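PDB 7MQ5: universal stress protein from Pseudomonas aeruginosa UCBPP-PA14, which is of unknown function but belongs to the universal stress protein family, whose members commonly help bacteria withstand stress and in many cases bind nucleotides. Local coordinates for residues K169-P181 and Q217-I229. Numbering follows the deposited sequence.
Sequences KATLHVISAHPSP and QLHIEEGPADVLI
V174 and L218 lie side by side on one face of two parallel strands, V174 CG1 touching L218 CD1 at 3.6 Å. Beneath them strands 171-178 and 218-222 run 12° apart, and backbone hydrogen bonds alternate from V174 N to Q217 O up to G223 N to H178 O, the S176 N to H219 O bond nearly straight. On the same face the tip of I220 (CD1) rests on S176 CB, under Y200 of helix 193-211. The other face is shaped by I175: CG1 stands anti to the backbone N, and the turn at chi2 (58°) carries CD1 into a notch between the H219 carbonyl and E221 CG, 3.5 Å from the latter, while CG2 turns to CG1 of I229. Farther along, the small A177 leaves a hollow that the first turn of helix 225-236 fills: A225 lies against the A177 methyl, and L228 CD1 comes within 3.6 Å of A177 CB. G223, at backbone angles that call for glycine, lets the chain turn from strand to helix. At the strand start Q217, extended beyond CG, reaches across to strand 171-178, NE2 bonding L172 O at 3.0 Å, 32° off the carbonyl plane, while OE1 accepts from S214 N. H173 and H219 are linked by a water, 2.7 Å from H173 ND1 and 2.6 Å from H219 NE2; T171 OG1 hydrogen-bonds H173 NE2, and the two bonds together hold that ring's rotation. Joined through helix 193-211, the strands form a beta-alpha-beta crossover at one end of the sheet, as in the Rossmann-like HUP fold. The chemistry of the contact implies a division of labour: the backbone sets the register, aliphatic groups seat the helices on both faces, and polar side chains with one water tie the end where strand 218-222 begins.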
ATOM      1  N   LYS A 169       9.131  14.409   0.260  1.00 16.21           N
ATOM      2  CA  LYS A 169      10.521  14.910   0.052  1.00 18.31           C
ATOM      3  C   LYS A 169      11.481  13.770   0.403  1.00 18.66           C
ATOM      4  O   LYS A 169      12.413  13.956   1.222  1.00 22.35           O
ATOM      5  CB  LYS A 169      10.782  16.207   0.824  1.00 21.85           C
ATOM      6  CG  LYS A 169       9.964  17.388   0.319  1.00 26.50           C
ATOM      7  CD  LYS A 169      10.410  18.728   0.844  1.00 33.96           C
ATOM      8  CE  LYS A 169       9.650  19.871   0.209  1.00 39.66           C
ATOM      9  NZ  LYS A 169       8.194  19.777   0.466  1.00 43.52           N
ATOM     10  N   ALA A 170      11.244  12.631  -0.245  1.00 16.57           N
ATOM     11  CA  ALA A 170      11.967  11.362  -0.039  1.00 16.00           C
ATOM     12  C   ALA A 170      12.600  10.951  -1.369  1.00 16.17           C
ATOM     13  O   ALA A 170      12.312  11.591  -2.409  1.00 18.46           O
ATOM     14  CB  ALA A 170      10.994  10.309   0.470  1.00 15.54           C
ATOM     15  N   THR A 171      13.439   9.922  -1.336  1.00 15.79           N
ATOM     16  CA  THR A 171      14.052   9.426  -2.584  1.00 15.89           C
ATOM     17  C   THR A 171      13.369   8.120  -2.988  1.00 14.23           C
ATOM     18  O   THR A 171      12.903   7.378  -2.113  1.00 16.27           O
ATOM     19  CB  THR A 171      15.568   9.296  -2.441  1.00 19.13           C
ATOM     20  OG1 THR A 171      15.879   8.498  -1.306  1.00 19.43           O
ATOM     21  CG2 THR A 171      16.237  10.639  -2.278  1.00 22.38           C
ATOM     22  N   LEU A 172      13.310   7.890  -4.288  1.00 13.71           N
ATOM     23  CA  LEU A 172      12.655   6.713  -4.891  1.00 12.79           C
ATOM     24  C   LEU A 172      13.702   5.689  -5.346  1.00 12.63           C
ATOM     25  O   LEU A 172      14.699   6.065  -5.982  1.00 14.77           O
ATOM     26  CB  LEU A 172      11.812   7.207  -6.067  1.00 13.61           C
ATOM     27  CG  LEU A 172      11.118   6.127  -6.889  1.00 14.94           C
ATOM     28  CD1 LEU A 172      10.120   5.366  -6.038  1.00 15.42           C
ATOM     29  CD2 LEU A 172      10.448   6.739  -8.112  1.00 17.15           C
ATOM     30  N   HIS A 173      13.437   4.425  -5.049  1.00 11.49           N
ATOM     31  CA  HIS A 173      14.289   3.260  -5.363  1.00 11.81           C
ATOM     32  C   HIS A 173      13.390   2.169  -5.942  1.00 11.56           C
ATOM     33  O   HIS A 173      12.201   2.120  -5.572  1.00 11.50           O
ATOM     34  CB  HIS A 173      15.064   2.843  -4.095  1.00 14.26           C
ATOM     35  CG  HIS A 173      15.720   4.008  -3.399  1.00 17.31           C
ATOM     36  ND1 HIS A 173      17.066   4.310  -3.523  1.00 21.73           N
ATOM     37  CD2 HIS A 173      15.188   4.988  -2.625  1.00 19.05           C
ATOM     38  CE1 HIS A 173      17.340   5.403  -2.840  1.00 19.69           C
ATOM     39  NE2 HIS A 173      16.195   5.848  -2.282  1.00 20.72           N
ATOM     40  N   VAL A 174      13.945   1.316  -6.792  1.00 11.75           N
ATOM     41  CA  VAL A 174      13.169   0.210  -7.413  1.00 11.70           C
ATOM     42  C   VAL A 174      13.913  -1.111  -7.225  1.00 12.23           C
ATOM     43  O   VAL A 174      15.125  -1.139  -7.429  1.00 14.06           O
ATOM     44  CB  VAL A 174      12.939   0.481  -8.908  1.00 14.23           C
ATOM     45  CG1 VAL A 174      12.170  -0.649  -9.572  1.00 15.20           C
ATOM     46  CG2 VAL A 174      12.246   1.812  -9.136  1.00 16.79           C
ATOM     47  N   ILE A 175      13.192  -2.158  -6.833  1.00 12.33           N
ATOM     48  CA  ILE A 175      13.756  -3.536  -6.766  1.00 13.14           C
ATOM     49  C   ILE A 175      13.028  -4.373  -7.817  1.00 13.77           C
ATOM     50  O   ILE A 175      11.779  -4.407  -7.827  1.00 14.55           O
ATOM     51  CB  ILE A 175      13.680  -4.168  -5.355  1.00 14.35           C
ATOM     52  CG1 ILE A 175      14.187  -5.621  -5.327  1.00 16.27           C
ATOM     53  CG2 ILE A 175      12.278  -4.084  -4.791  1.00 13.73           C
ATOM     54  CD1 ILE A 175      15.602  -5.818  -5.789  1.00 17.97           C
ATOM     55  N   SER A 176      13.817  -4.960  -8.706  1.00 14.42           N
ATOM     56  CA  SER A 176      13.313  -5.911  -9.716  1.00 15.96           C
ATOM     57  C   SER A 176      13.911  -7.268  -9.379  1.00 17.63           C
ATOM     58  O   SER A 176      15.139  -7.396  -9.433  1.00 20.23           O
ATOM     59  CB  SER A 176      13.665  -5.499 -11.119  1.00 17.83           C
ATOM     60  OG  SER A 176      13.144  -6.429 -12.058  1.00 22.24           O
ATOM     61  N   ALA A 177      13.067  -8.203  -8.978  1.00 19.71           N
ATOM     62  CA  ALA A 177      13.524  -9.558  -8.622  1.00 22.72           C
ATOM     63  C   ALA A 177      12.981 -10.503  -9.682  1.00 29.15           C
ATOM     64  O   ALA A 177      11.744 -10.643  -9.793  1.00 30.51           O
ATOM     65  CB  ALA A 177      13.073  -9.921  -7.231  1.00 23.69           C
ATOM     66  N   HIS A 178      13.898 -11.057 -10.465  1.00 28.30           N
ATOM     67  CA  HIS A 178      13.577 -11.979 -11.580  1.00 33.35           C
ATOM     68  C   HIS A 178      14.038 -13.382 -11.193  1.00 33.36           C
ATOM     69  O   HIS A 178      15.157 -13.546 -10.709  1.00 35.92           O
ATOM     70  CB  HIS A 178      14.233 -11.441 -12.858  1.00 34.96           C
ATOM     71  CG  HIS A 178      13.807 -12.139 -14.100  1.00 40.73           C
ATOM     72  ND1 HIS A 178      12.595 -11.878 -14.706  1.00 44.32           N
ATOM     73  CD2 HIS A 178      14.432 -13.058 -14.866  1.00 43.88           C
ATOM     74  CE1 HIS A 178      12.482 -12.626 -15.786  1.00 47.55           C
ATOM     75  NE2 HIS A 178      13.598 -13.358 -15.906  1.00 50.69           N
ATOM     76  N   PRO A 179      13.185 -14.426 -11.330  1.00 38.51           N
ATOM     77  CA  PRO A 179      13.586 -15.792 -10.987  1.00 40.39           C
ATOM     78  C   PRO A 179      14.858 -16.241 -11.723  1.00 49.28           C
ATOM     79  O   PRO A 179      15.048 -15.846 -12.865  1.00 48.39           O
ATOM     80  CB  PRO A 179      12.391 -16.654 -11.431  1.00 41.51           C
ATOM     81  CG  PRO A 179      11.211 -15.701 -11.399  1.00 41.01           C
ATOM     82  CD  PRO A 179      11.782 -14.347 -11.767  1.00 41.45           C
ATOM     83  N   SER A 180      15.686 -17.049 -11.052  1.00 50.21           N
ATOM     84  CA  SER A 180      16.944 -17.571 -11.649  1.00 52.46           C
ATOM     85  C   SER A 180      16.617 -18.459 -12.848  1.00 57.85           C
ATOM     86  O   SER A 180      15.746 -19.319 -12.752  1.00 63.97           O
ATOM     87  CB  SER A 180      17.749 -18.327 -10.624  1.00 57.02           C
ATOM     88  OG  SER A 180      18.040 -17.510  -9.501  1.00 54.12           O
ATOM     89  N   PRO A 181      17.264 -18.252 -14.021  1.00 63.40           N
ATOM     90  CA  PRO A 181      17.026 -19.099 -15.191  1.00 66.40           C
ATOM     91  C   PRO A 181      17.407 -20.566 -14.932  1.00 65.41           C
ATOM     92  O   PRO A 181      17.059 -21.380 -15.766  1.00 69.81           O
ATOM     93  CB  PRO A 181      17.931 -18.498 -16.281  1.00 71.73           C
ATOM     94  CG  PRO A 181      18.176 -17.074 -15.823  1.00 70.44           C
ATOM     95  CD  PRO A 181      18.198 -17.153 -14.312  1.00 67.47           C
ATOM     96  N   GLN A 217      19.480   3.877  -8.475  1.00 17.81           N
ATOM     97  CA  GLN A 217      18.060   3.738  -8.058  1.00 16.73           C
ATOM     98  C   GLN A 217      17.484   2.364  -8.398  1.00 15.17           C
ATOM     99  O   GLN A 217      16.537   1.960  -7.725  1.00 16.08           O
ATOM    100  CB  GLN A 217      17.182   4.749  -8.793  1.00 18.00           C
ATOM    101  CG  GLN A 217      17.305   6.164  -8.274  1.00 19.95           C
ATOM    102  CD  GLN A 217      16.419   7.058  -9.098  1.00 21.62           C
ATOM    103  OE1 GLN A 217      16.645   7.250 -10.295  1.00 21.85           O
ATOM    104  NE2 GLN A 217      15.386   7.591  -8.461  1.00 22.36           N
ATOM    105  N   LEU A 218      17.984   1.721  -9.450  1.00 17.19           N
ATOM    106  CA  LEU A 218      17.383   0.456  -9.945  1.00 18.12           C
ATOM    107  C   LEU A 218      18.220  -0.733  -9.464  1.00 17.85           C
ATOM    108  O   LEU A 218      19.385  -0.853  -9.866  1.00 24.44           O
ATOM    109  CB  LEU A 218      17.308   0.531 -11.478  1.00 22.23           C
ATOM    110  CG  LEU A 218      16.568  -0.608 -12.183  1.00 24.65           C
ATOM    111  CD1 LEU A 218      15.159  -0.788 -11.642  1.00 25.20           C
ATOM    112  CD2 LEU A 218      16.523  -0.359 -13.683  1.00 30.48           C
ATOM    113  N   HIS A 219      17.638  -1.552  -8.595  1.00 15.42           N
ATOM    114  CA  HIS A 219      18.264  -2.779  -8.045  1.00 16.11           C
ATOM    115  C   HIS A 219      17.770  -3.957  -8.883  1.00 16.67           C
ATOM    116  O   HIS A 219      16.602  -4.327  -8.732  1.00 16.95           O
ATOM    117  CB  HIS A 219      17.896  -2.945  -6.559  1.00 16.37           C
ATOM    118  CG  HIS A 219      18.341  -1.817  -5.690  1.00 18.38           C
ATOM    119  ND1 HIS A 219      19.393  -1.941  -4.807  1.00 21.43           N
ATOM    120  CD2 HIS A 219      17.878  -0.555  -5.557  1.00 20.23           C
ATOM    121  CE1 HIS A 219      19.563  -0.797  -4.171  1.00 23.38           C
ATOM    122  NE2 HIS A 219      18.658   0.071  -4.626  1.00 22.54           N
ATOM    123  N   ILE A 220      18.607  -4.454  -9.790  1.00 17.40           N
ATOM    124  CA  ILE A 220      18.250  -5.611 -10.658  1.00 18.33           C
ATOM    125  C   ILE A 220      18.906  -6.832 -10.023  1.00 20.50           C
ATOM    126  O   ILE A 220      20.139  -6.914 -10.052  1.00 24.87           O
ATOM    127  CB  ILE A 220      18.719  -5.378 -12.107  1.00 22.86           C
ATOM    128  CG1 ILE A 220      18.153  -4.072 -12.669  1.00 24.86           C
ATOM    129  CG2 ILE A 220      18.389  -6.574 -12.989  1.00 27.63           C
ATOM    130  CD1 ILE A 220      16.646  -4.008 -12.674  1.00 27.45           C
ATOM    131  N   GLU A 221      18.085  -7.718  -9.460  1.00 20.07           N
ATOM    132  CA  GLU A 221      18.574  -8.873  -8.672  1.00 23.39           C
ATOM    133  C   GLU A 221      17.975 -10.170  -9.216  1.00 24.09           C
ATOM    134  O   GLU A 221      16.830 -10.150  -9.712  1.00 25.98           O
ATOM    135  CB  GLU A 221      18.153  -8.702  -7.212  1.00 27.24           C
ATOM    136  CG  GLU A 221      18.582  -7.393  -6.571  1.00 31.66           C
ATOM    137  CD  GLU A 221      20.027  -7.315  -6.124  1.00 37.64           C
ATOM    138  OE1 GLU A 221      20.361  -6.347  -5.413  1.00 40.93           O
ATOM    139  OE2 GLU A 221      20.807  -8.225  -6.467  1.00 38.46           O
ATOM    140  N   GLU A 222      18.753 -11.246  -9.158  1.00 27.74           N
ATOM    141  CA  GLU A 222      18.259 -12.576  -9.581  1.00 29.46           C
ATOM    142  C   GLU A 222      18.040 -13.408  -8.317  1.00 26.15           C
ATOM    143  O   GLU A 222      18.910 -13.389  -7.431  1.00 29.99           O
ATOM    144  CB  GLU A 222      19.254 -13.227 -10.545  1.00 34.56           C
ATOM    145  CG  GLU A 222      18.848 -14.608 -11.025  1.00 40.92           C
ATOM    146  CD  GLU A 222      19.881 -15.269 -11.921  1.00 49.16           C
ATOM    147  OE1 GLU A 222      20.603 -14.537 -12.631  1.00 57.42           O
ATOM    148  OE2 GLU A 222      19.989 -16.508 -11.874  1.00 58.38           O
ATOM    149  N   GLY A 223      16.886 -14.055  -8.222  1.00 23.91           N
ATOM    150  CA  GLY A 223      16.600 -14.899  -7.056  1.00 23.40           C
ATOM    151  C   GLY A 223      15.137 -14.789  -6.671  1.00 22.42           C
ATOM    152  O   GLY A 223      14.356 -14.140  -7.364  1.00 25.98           O
ATOM    153  N   PRO A 224      14.744 -15.389  -5.532  1.00 20.15           N
ATOM    154  CA  PRO A 224      13.344 -15.381  -5.107  1.00 21.48           C
ATOM    155  C   PRO A 224      12.859 -13.971  -4.712  1.00 18.96           C
ATOM    156  O   PRO A 224      13.448 -13.372  -3.842  1.00 18.20           O
ATOM    157  CB  PRO A 224      13.320 -16.354  -3.913  1.00 25.10           C
ATOM    158  CG  PRO A 224      14.678 -17.037  -3.899  1.00 25.77           C
ATOM    159  CD  PRO A 224      15.630 -16.097  -4.600  1.00 22.36           C
ATOM    160  N   ALA A 225      11.802 -13.466  -5.357  1.00 17.99           N
ATOM    161  CA  ALA A 225      11.294 -12.102  -5.052  1.00 16.17           C
ATOM    162  C   ALA A 225      10.846 -12.003  -3.590  1.00 13.75           C
ATOM    163  O   ALA A 225      10.988 -10.916  -2.985  1.00 13.54           O
ATOM    164  CB  ALA A 225      10.162 -11.741  -5.984  1.00 17.50           C
ATOM    165  N   ASP A 226      10.345 -13.104  -3.038  1.00 13.78           N
ATOM    166  CA  ASP A 226       9.847 -13.112  -1.637  1.00 13.67           C
ATOM    167  C   ASP A 226      10.999 -12.842  -0.657  1.00 13.43           C
ATOM    168  O   ASP A 226      10.724 -12.454   0.487  1.00 14.88           O
ATOM    169  CB  ASP A 226       9.124 -14.415  -1.288  1.00 15.83           C
ATOM    170  CG  ASP A 226       9.989 -15.663  -1.349  1.00 23.21           C
ATOM    171  OD1 ASP A 226      10.788 -15.768  -2.283  1.00 29.73           O
ATOM    172  OD2 ASP A 226       9.840 -16.528  -0.463  1.00 33.99           O
ATOM    173  N   VAL A 227      12.260 -13.088  -1.028  0.50 13.66           N
ATOM    174  CA  VAL A 227      13.353 -12.727  -0.067  0.50 13.45           C
ATOM    175  C   VAL A 227      14.100 -11.497  -0.598  0.50 12.30           C
ATOM    176  O   VAL A 227      14.627 -10.718   0.224  0.50 12.93           O
ATOM    177  CB  VAL A 227      14.320 -13.897   0.213  0.50 14.93           C
ATOM    178  CG1 VAL A 227      13.571 -15.107   0.746  0.50 15.88           C
ATOM    179  CG2 VAL A 227      15.147 -14.267  -1.011  0.50 16.42           C
ATOM    180  N   LEU A 228      14.103 -11.286  -1.912  0.50 11.87           N
ATOM    181  CA  LEU A 228      14.882 -10.141  -2.453  0.50 11.98           C
ATOM    182  C   LEU A 228      14.210  -8.807  -2.112  0.50 11.48           C
ATOM    183  O   LEU A 228      14.942  -7.852  -1.787  0.50 11.68           O
ATOM    184  CB  LEU A 228      15.051 -10.307  -3.964  0.50 13.17           C
ATOM    185  CG  LEU A 228      15.958 -11.458  -4.392  0.50 15.25           C
ATOM    186  CD1 LEU A 228      16.016 -11.573  -5.905  0.50 18.68           C
ATOM    187  CD2 LEU A 228      17.354 -11.295  -3.815  0.50 15.95           C
ATOM    188  N   ILE A 229      12.879  -8.749  -2.147  1.00 10.89           N
ATOM    189  CA  ILE A 229      12.169  -7.468  -1.863  1.00 10.39           C
ATOM    190  C   ILE A 229      12.458  -7.062  -0.418  1.00  9.96           C
ATOM    191  O   ILE A 229      12.904  -5.940  -0.176  1.00 10.32           O
ATOM    192  CB  ILE A 229      10.679  -7.532  -2.237  1.00 11.14           C
ATOM    193  CG1 ILE A 229      10.501  -7.652  -3.757  1.00 11.73           C
ATOM    194  CG2 ILE A 229       9.929  -6.340  -1.661  1.00 11.90           C
ATOM    195  CD1 ILE A 229       9.134  -8.113  -4.185  1.00 13.05           C
TER
HETATM  196  O   HOH W   1      19.070   2.679  -4.432  1.00 24.74           O